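Local coordinates for protein NH(3)-dependent NAD(+) synthetase (Francisella tularensis subsp. holarctica LVS, PDB 3FIU) that belongs to the NAD synthase family, with a parallel-sheet fold of the HUP clan, and binds adenosine monophosphate, pyrophosphate and magnesium, at residues Asn144-Tyr152 with Met206-Leu217. Sequence-based numbering, arbitrary orientation.
With MG (magnesium ion), chain E.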
ATOM      1  N   ASN A 144       4.498  16.024  -0.127  1.00 19.60           N
ATOM      2  CA  ASN A 144       4.160  17.419   0.143  1.00 19.49           C
ATOM      3  C   ASN A 144       2.870  17.737  -0.648  1.00 21.36           C
ATOM      4  O   ASN A 144       2.379  16.864  -1.393  1.00 21.62           O
ATOM      5  CB  ASN A 144       5.317  18.365  -0.236  1.00 18.74           C
ATOM      6  CG  ASN A 144       5.717  18.249  -1.698  1.00 20.68           C
ATOM      7  OD1 ASN A 144       4.873  18.316  -2.581  1.00 24.42           O
ATOM      8  ND2 ASN A 144       7.015  18.055  -1.958  1.00 21.70           N
ATOM      9  N   ALA A 145       2.313  18.946  -0.486  1.00 21.84           N
ATOM     10  CA  ALA A 145       1.029  19.271  -1.152  1.00 22.39           C
ATOM     11  C   ALA A 145       1.092  19.184  -2.671  1.00 22.61           C
ATOM     12  O   ALA A 145       0.086  18.811  -3.307  1.00 21.54           O
ATOM     13  CB  ALA A 145       0.476  20.625  -0.706  1.00 23.09           C
ATOM     14  N   CYS A 146       2.258  19.503  -3.247  1.00 19.81           N
ATOM     15  CA  CYS A 146       2.446  19.410  -4.716  1.00 22.18           C
ATOM     16  C   CYS A 146       2.386  17.977  -5.238  1.00 22.09           C
ATOM     17  O   CYS A 146       1.606  17.661  -6.157  1.00 21.04           O
ATOM     18  CB  CYS A 146       3.755  20.047  -5.161  1.00 22.74           C
ATOM     19  SG  CYS A 146       3.964  21.786  -4.657  1.00 26.18           S
ATOM     20  N   GLU A 147       3.230  17.108  -4.673  1.00 20.36           N
ATOM     21  CA  GLU A 147       3.198  15.685  -5.026  1.00 20.33           C
ATOM     22  C   GLU A 147       1.815  15.088  -4.825  1.00 20.30           C
ATOM     23  O   GLU A 147       1.310  14.375  -5.706  1.00 22.52           O
ATOM     24  CB  GLU A 147       4.241  14.911  -4.225  1.00 18.97           C
ATOM     25  CG  GLU A 147       5.600  15.517  -4.357  1.00 20.39           C
ATOM     26  CD  GLU A 147       6.614  14.936  -3.362  1.00 18.56           C
ATOM     27  OE1 GLU A 147       7.714  14.619  -3.823  1.00 14.84           O
ATOM     28  OE2 GLU A 147       6.307  14.761  -2.168  1.00 19.64           O
ATOM     29  N   TRP A 148       1.199  15.390  -3.688  1.00 21.90           N
ATOM     30  CA  TRP A 148      -0.145  14.909  -3.413  1.00 24.95           C
ATOM     31  C   TRP A 148      -1.147  15.326  -4.530  1.00 23.73           C
ATOM     32  O   TRP A 148      -1.787  14.475  -5.191  1.00 22.01           O
ATOM     33  CB  TRP A 148      -0.611  15.341  -2.011  1.00 27.59           C
ATOM     34  CG  TRP A 148      -1.697  14.413  -1.503  1.00 32.00           C
ATOM     35  CD1 TRP A 148      -3.019  14.711  -1.317  1.00 35.94           C
ATOM     36  CD2 TRP A 148      -1.550  13.014  -1.180  1.00 34.67           C
ATOM     37  NE1 TRP A 148      -3.698  13.589  -0.874  1.00 36.39           N
ATOM     38  CE2 TRP A 148      -2.816  12.542  -0.775  1.00 34.32           C
ATOM     39  CE3 TRP A 148      -0.458  12.124  -1.174  1.00 38.85           C
ATOM     40  CZ2 TRP A 148      -3.032  11.224  -0.369  1.00 35.26           C
ATOM     41  CZ3 TRP A 148      -0.676  10.788  -0.776  1.00 38.48           C
ATOM     42  CH2 TRP A 148      -1.958  10.359  -0.385  1.00 36.14           C
ATOM     43  N   TYR A 149      -1.242  16.627  -4.774  1.00 24.30           N
ATOM     44  CA  TYR A 149      -2.144  17.131  -5.813  1.00 22.62           C
ATOM     45  C   TYR A 149      -1.870  16.577  -7.210  1.00 21.98           C
ATOM     46  O   TYR A 149      -2.809  16.291  -7.980  1.00 22.96           O
ATOM     47  CB  TYR A 149      -2.155  18.678  -5.852  1.00 23.28           C
ATOM     48  CG  TYR A 149      -3.323  19.204  -6.662  1.00 20.70           C
ATOM     49  CD1 TYR A 149      -4.567  19.432  -6.065  1.00 26.51           C
ATOM     50  CD2 TYR A 149      -3.196  19.434  -8.029  1.00 24.84           C
ATOM     51  CE1 TYR A 149      -5.662  19.900  -6.831  1.00 23.77           C
ATOM     52  CE2 TYR A 149      -4.280  19.918  -8.799  1.00 25.97           C
ATOM     53  CZ  TYR A 149      -5.501  20.123  -8.191  1.00 25.89           C
ATOM     54  OH  TYR A 149      -6.559  20.586  -8.959  1.00 29.15           O
ATOM     55  N   MET A 150      -0.597  16.449  -7.561  1.00 22.79           N
ATOM     56  CA  MET A 150      -0.231  15.990  -8.889  1.00 24.68           C
ATOM     57  C   MET A 150      -0.322  14.451  -8.983  1.00 24.82           C
ATOM     58  O   MET A 150      -0.141  13.874 -10.058  1.00 26.16           O
ATOM     59  CB  MET A 150       1.173  16.465  -9.233  1.00 25.39           C
ATOM     60  CG  MET A 150       1.336  17.995  -9.226  1.00 28.33           C
ATOM     61  SD  MET A 150       0.524  18.660 -10.704  1.00 26.47           S
ATOM     62  CE  MET A 150       1.762  18.304 -11.949  1.00 18.71           C
ATOM     63  N   GLY A 151      -0.603  13.807  -7.852  1.00 23.99           N
ATOM     64  CA  GLY A 151      -0.420  12.353  -7.736  1.00 23.14           C
ATOM     65  C   GLY A 151       0.969  11.885  -8.188  1.00 22.58           C
ATOM     66  O   GLY A 151       1.091  10.800  -8.795  1.00 23.32           O
ATOM     67  N   TYR A 152       2.019  12.677  -7.904  1.00 21.81           N
ATOM     68  CA  TYR A 152       3.383  12.289  -8.272  1.00 23.50           C
ATOM     69  C   TYR A 152       3.982  11.462  -7.127  1.00 23.07           C
ATOM     70  O   TYR A 152       4.868  11.926  -6.364  1.00 19.91           O
ATOM     71  CB  TYR A 152       4.287  13.500  -8.628  1.00 25.98           C
ATOM     72  CG  TYR A 152       5.545  13.113  -9.416  1.00 31.95           C
ATOM     73  CD1 TYR A 152       6.304  14.061 -10.097  1.00 39.25           C
ATOM     74  CD2 TYR A 152       5.972  11.776  -9.479  1.00 40.21           C
ATOM     75  CE1 TYR A 152       7.464  13.694 -10.817  1.00 38.29           C
ATOM     76  CE2 TYR A 152       7.122  11.403 -10.186  1.00 42.28           C
ATOM     77  CZ  TYR A 152       7.867  12.363 -10.852  1.00 41.65           C
ATOM     78  OH  TYR A 152       8.998  11.955 -11.553  1.00 38.36           O
ATOM     79  N   MET A 206       7.090  16.511 -15.011  1.00 28.59           N
ATOM     80  CA  MET A 206       5.731  17.023 -14.962  1.00 29.12           C
ATOM     81  C   MET A 206       5.428  18.010 -16.101  1.00 28.80           C
ATOM     82  O   MET A 206       4.267  18.163 -16.463  1.00 28.82           O
ATOM     83  CB  MET A 206       5.444  17.686 -13.623  1.00 28.77           C
ATOM     84  CG  MET A 206       5.546  16.744 -12.419  1.00 28.05           C
ATOM     85  SD  MET A 206       5.306  17.600 -10.879  1.00 27.52           S
ATOM     86  CE  MET A 206       6.615  18.813 -10.867  1.00 24.73           C
ATOM     87  N   GLY A 207       6.463  18.660 -16.650  1.00 29.31           N
ATOM     88  CA  GLY A 207       6.286  19.743 -17.645  1.00 29.60           C
ATOM     89  C   GLY A 207       5.817  21.068 -17.041  1.00 31.83           C
ATOM     90  O   GLY A 207       5.294  21.950 -17.736  1.00 30.95           O
ATOM     91  N   VAL A 208       6.022  21.217 -15.742  1.00 30.57           N
ATOM     92  CA  VAL A 208       5.484  22.346 -14.983  1.00 30.15           C
ATOM     93  C   VAL A 208       6.366  22.513 -13.768  1.00 29.50           C
ATOM     94  O   VAL A 208       6.848  21.519 -13.220  1.00 29.72           O
ATOM     95  CB  VAL A 208       3.974  22.166 -14.650  1.00 29.25           C
ATOM     96  CG1 VAL A 208       3.710  20.969 -13.718  1.00 32.17           C
ATOM     97  CG2 VAL A 208       3.388  23.415 -14.053  1.00 30.25           C
ATOM     98  N   THR A 209       6.631  23.755 -13.381  1.00 27.07           N
ATOM     99  CA  THR A 209       7.572  24.019 -12.300  1.00 26.84           C
ATOM    100  C   THR A 209       6.870  23.935 -10.956  1.00 25.72           C
ATOM    101  O   THR A 209       5.631  24.063 -10.863  1.00 25.71           O
ATOM    102  CB  THR A 209       8.221  25.423 -12.422  1.00 27.34           C
ATOM    103  OG1 THR A 209       7.214  26.424 -12.226  1.00 27.20           O
ATOM    104  CG2 THR A 209       8.896  25.615 -13.764  1.00 27.59           C
ATOM    105  N   TYR A 210       7.641  23.705  -9.901  1.00 26.01           N
ATOM    106  CA  TYR A 210       7.049  23.740  -8.568  1.00 25.70           C
ATOM    107  C   TYR A 210       6.479  25.100  -8.236  1.00 26.23           C
ATOM    108  O   TYR A 210       5.490  25.184  -7.513  1.00 24.98           O
ATOM    109  CB  TYR A 210       8.019  23.267  -7.469  1.00 24.53           C
ATOM    110  CG  TYR A 210       8.107  21.746  -7.414  1.00 23.94           C
ATOM    111  CD1 TYR A 210       9.239  21.059  -7.919  1.00 25.99           C
ATOM    112  CD2 TYR A 210       7.039  20.983  -6.893  1.00 24.48           C
ATOM    113  CE1 TYR A 210       9.300  19.637  -7.884  1.00 23.86           C
ATOM    114  CE2 TYR A 210       7.102  19.593  -6.848  1.00 26.71           C
ATOM    115  CZ  TYR A 210       8.227  18.927  -7.337  1.00 23.01           C
ATOM    116  OH  TYR A 210       8.252  17.542  -7.261  1.00 25.84           O
ATOM    117  N   GLN A 211       7.085  26.166  -8.754  1.00 27.98           N
ATOM    118  CA  GLN A 211       6.563  27.504  -8.447  1.00 29.45           C
ATOM    119  C   GLN A 211       5.156  27.664  -9.027  1.00 28.17           C
ATOM    120  O   GLN A 211       4.261  28.203  -8.359  1.00 28.71           O
ATOM    121  CB  GLN A 211       7.483  28.626  -8.939  1.00 30.16           C
ATOM    122  CG  GLN A 211       7.149  29.989  -8.275  1.00 33.52           C
ATOM    123  CD  GLN A 211       7.093  29.902  -6.744  1.00 41.96           C
ATOM    124  OE1 GLN A 211       8.059  29.477  -6.097  1.00 44.28           O
ATOM    125  NE2 GLN A 211       5.953  30.286  -6.160  1.00 41.33           N
ATOM    126  N   GLU A 212       4.975  27.157 -10.245  1.00 27.59           N
ATOM    127  CA  GLU A 212       3.661  27.121 -10.901  1.00 27.90           C
ATOM    128  C   GLU A 212       2.661  26.281 -10.126  1.00 27.95           C
ATOM    129  O   GLU A 212       1.551  26.743  -9.863  1.00 26.78           O
ATOM    130  CB  GLU A 212       3.778  26.662 -12.356  1.00 29.41           C
ATOM    131  CG  GLU A 212       4.323  27.756 -13.259  1.00 31.95           C
ATOM    132  CD  GLU A 212       4.800  27.259 -14.611  1.00 40.35           C
ATOM    133  OE1 GLU A 212       5.423  26.181 -14.695  1.00 36.56           O
ATOM    134  OE2 GLU A 212       4.553  27.967 -15.609  1.00 45.65           O
ATOM    135  N   ILE A 213       3.047  25.062  -9.727  1.00 25.68           N
ATOM    136  CA  ILE A 213       2.119  24.253  -8.934  1.00 24.02           C
ATOM    137  C   ILE A 213       1.779  24.958  -7.617  1.00 21.62           C
ATOM    138  O   ILE A 213       0.614  24.994  -7.218  1.00 22.35           O
ATOM    139  CB  ILE A 213       2.625  22.780  -8.686  1.00 24.74           C
ATOM    140  CG1 ILE A 213       2.970  22.065 -10.010  1.00 22.76           C
ATOM    141  CG2 ILE A 213       1.601  21.978  -7.857  1.00 21.73           C
ATOM    142  CD1 ILE A 213       3.902  20.863  -9.816  1.00 22.60           C
ATOM    143  N   ASP A 214       2.781  25.548  -6.954  1.00 22.28           N
ATOM    144  CA  ASP A 214       2.566  26.185  -5.665  1.00 20.76           C
ATOM    145  C   ASP A 214       1.593  27.378  -5.843  1.00 22.64           C
ATOM    146  O   ASP A 214       0.679  27.573  -5.039  1.00 21.47           O
ATOM    147  CB  ASP A 214       3.864  26.757  -5.081  1.00 21.19           C
ATOM    148  CG  ASP A 214       4.765  25.698  -4.413  1.00 27.47           C
ATOM    149  OD1 ASP A 214       4.366  24.514  -4.293  1.00 26.23           O
ATOM    150  OD2 ASP A 214       5.875  26.092  -3.966  1.00 28.33           O
ATOM    151  N   ASP A 215       1.860  28.205  -6.846  1.00 23.32           N
ATOM    152  CA  ASP A 215       0.965  29.351  -7.138  1.00 24.12           C
ATOM    153  C   ASP A 215      -0.488  28.848  -7.371  1.00 25.30           C
ATOM    154  O   ASP A 215      -1.439  29.384  -6.794  1.00 26.47           O
ATOM    155  CB  ASP A 215       1.481  30.088  -8.356  1.00 25.43           C
ATOM    156  CG  ASP A 215       2.723  30.927  -8.060  1.00 27.76           C
ATOM    157  OD1 ASP A 215       3.289  31.473  -9.027  1.00 28.12           O
ATOM    158  OD2 ASP A 215       3.124  31.032  -6.887  1.00 27.69           O
ATOM    159  N   PHE A 216      -0.644  27.799  -8.174  1.00 24.03           N
ATOM    160  CA  PHE A 216      -1.982  27.229  -8.380  1.00 25.75           C
ATOM    161  C   PHE A 216      -2.633  26.845  -7.045  1.00 25.33           C
ATOM    162  O   PHE A 216      -3.746  27.264  -6.747  1.00 24.38           O
ATOM    163  CB  PHE A 216      -1.935  26.059  -9.364  1.00 24.42           C
ATOM    164  CG  PHE A 216      -3.247  25.324  -9.489  1.00 27.87           C
ATOM    165  CD1 PHE A 216      -4.281  25.846 -10.275  1.00 31.03           C
ATOM    166  CD2 PHE A 216      -3.450  24.123  -8.820  1.00 25.70           C
ATOM    167  CE1 PHE A 216      -5.501  25.170 -10.397  1.00 31.12           C
ATOM    168  CE2 PHE A 216      -4.652  23.436  -8.945  1.00 28.32           C
ATOM    169  CZ  PHE A 216      -5.683  23.970  -9.731  1.00 31.32           C
ATOM    170  N   LEU A 217      -1.914  26.116  -6.192  1.00 25.37           N
ATOM    171  CA  LEU A 217      -2.480  25.704  -4.922  1.00 25.39           C
ATOM    172  C   LEU A 217      -2.886  26.910  -4.083  1.00 26.36           C
ATOM    173  O   LEU A 217      -3.819  26.834  -3.293  1.00 24.75           O
ATOM    174  CB  LEU A 217      -1.509  24.781  -4.145  1.00 28.43           C
ATOM    175  CG  LEU A 217      -1.178  23.413  -4.786  1.00 29.37           C
ATOM    176  CD1 LEU A 217      -0.058  22.692  -3.995  1.00 30.06           C
ATOM    177  CD2 LEU A 217      -2.407  22.514  -4.947  1.00 28.50           C
TER
HETATM  178 MG    MG E5001       9.532  13.990  -2.759  1.00 20.12          MG
HETATM  179  O   HOH W   1       8.174  17.238  -4.538  1.00 20.54           O
HETATM  180  O   HOH W   2       8.094  13.031  -1.329  1.00 16.90           O
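Cys-146 and Ile-213 mark where helices 145-150 and 210-217 meet, their CA atoms 6.4 Å apart and the two axes crossing nearly at right angles, at 81°. The pair illustrates how a metal site can be backed by an apolar helix crossing. Cys-146 is a knob in a hole formed by Tyr-210, Ile-213, Asp-214 and Leu-217; its CB lies at the edge of the Tyr-210 ring, 3.8 Å from CE2, and its sulfur also approaches that edge. One branch of Leu-217, CD1, lies against Ala-145 CB, while the other, CD2, meets Tyr-149 CG at 3.8 Å. With its ring anti to the backbone N (chi1 -166°), Tyr-149 extends to Phe-216, and its OH stands 3.4 Å from Phe-216 CE2, at the edge of that ring. Met-150, bent at both chi2 and chi3, brings its CE methyl 3.7 Å from Val-208 CG1, tip to tip, and close to Met-206 SD. That same sulfur lies in the plane of the Tyr-152 ring, at its edge, while Met-206 CE sits over one face of the Tyr-210 ring, displaced toward its rim. The polar side begins with a capping box, in which Asn-144 OD1 accepts from Glu-147 N and Glu-147 OE2 from Asn-144 N. Glu-147 OE1 binds the magnesium ion at 2.2 Å, a metal it shares with Asp-41. A water donating to Tyr-210 OH, 2.7 Å away, accepts from Asn-144 ND2; the same hydroxyl is hydrogen-bonded to Asp-202. The capping bond to OE2 and the metal bond to OE1 should together limit how the carboxylate can turn, and the hydrophobic crossing ties its helix to helix 210-217.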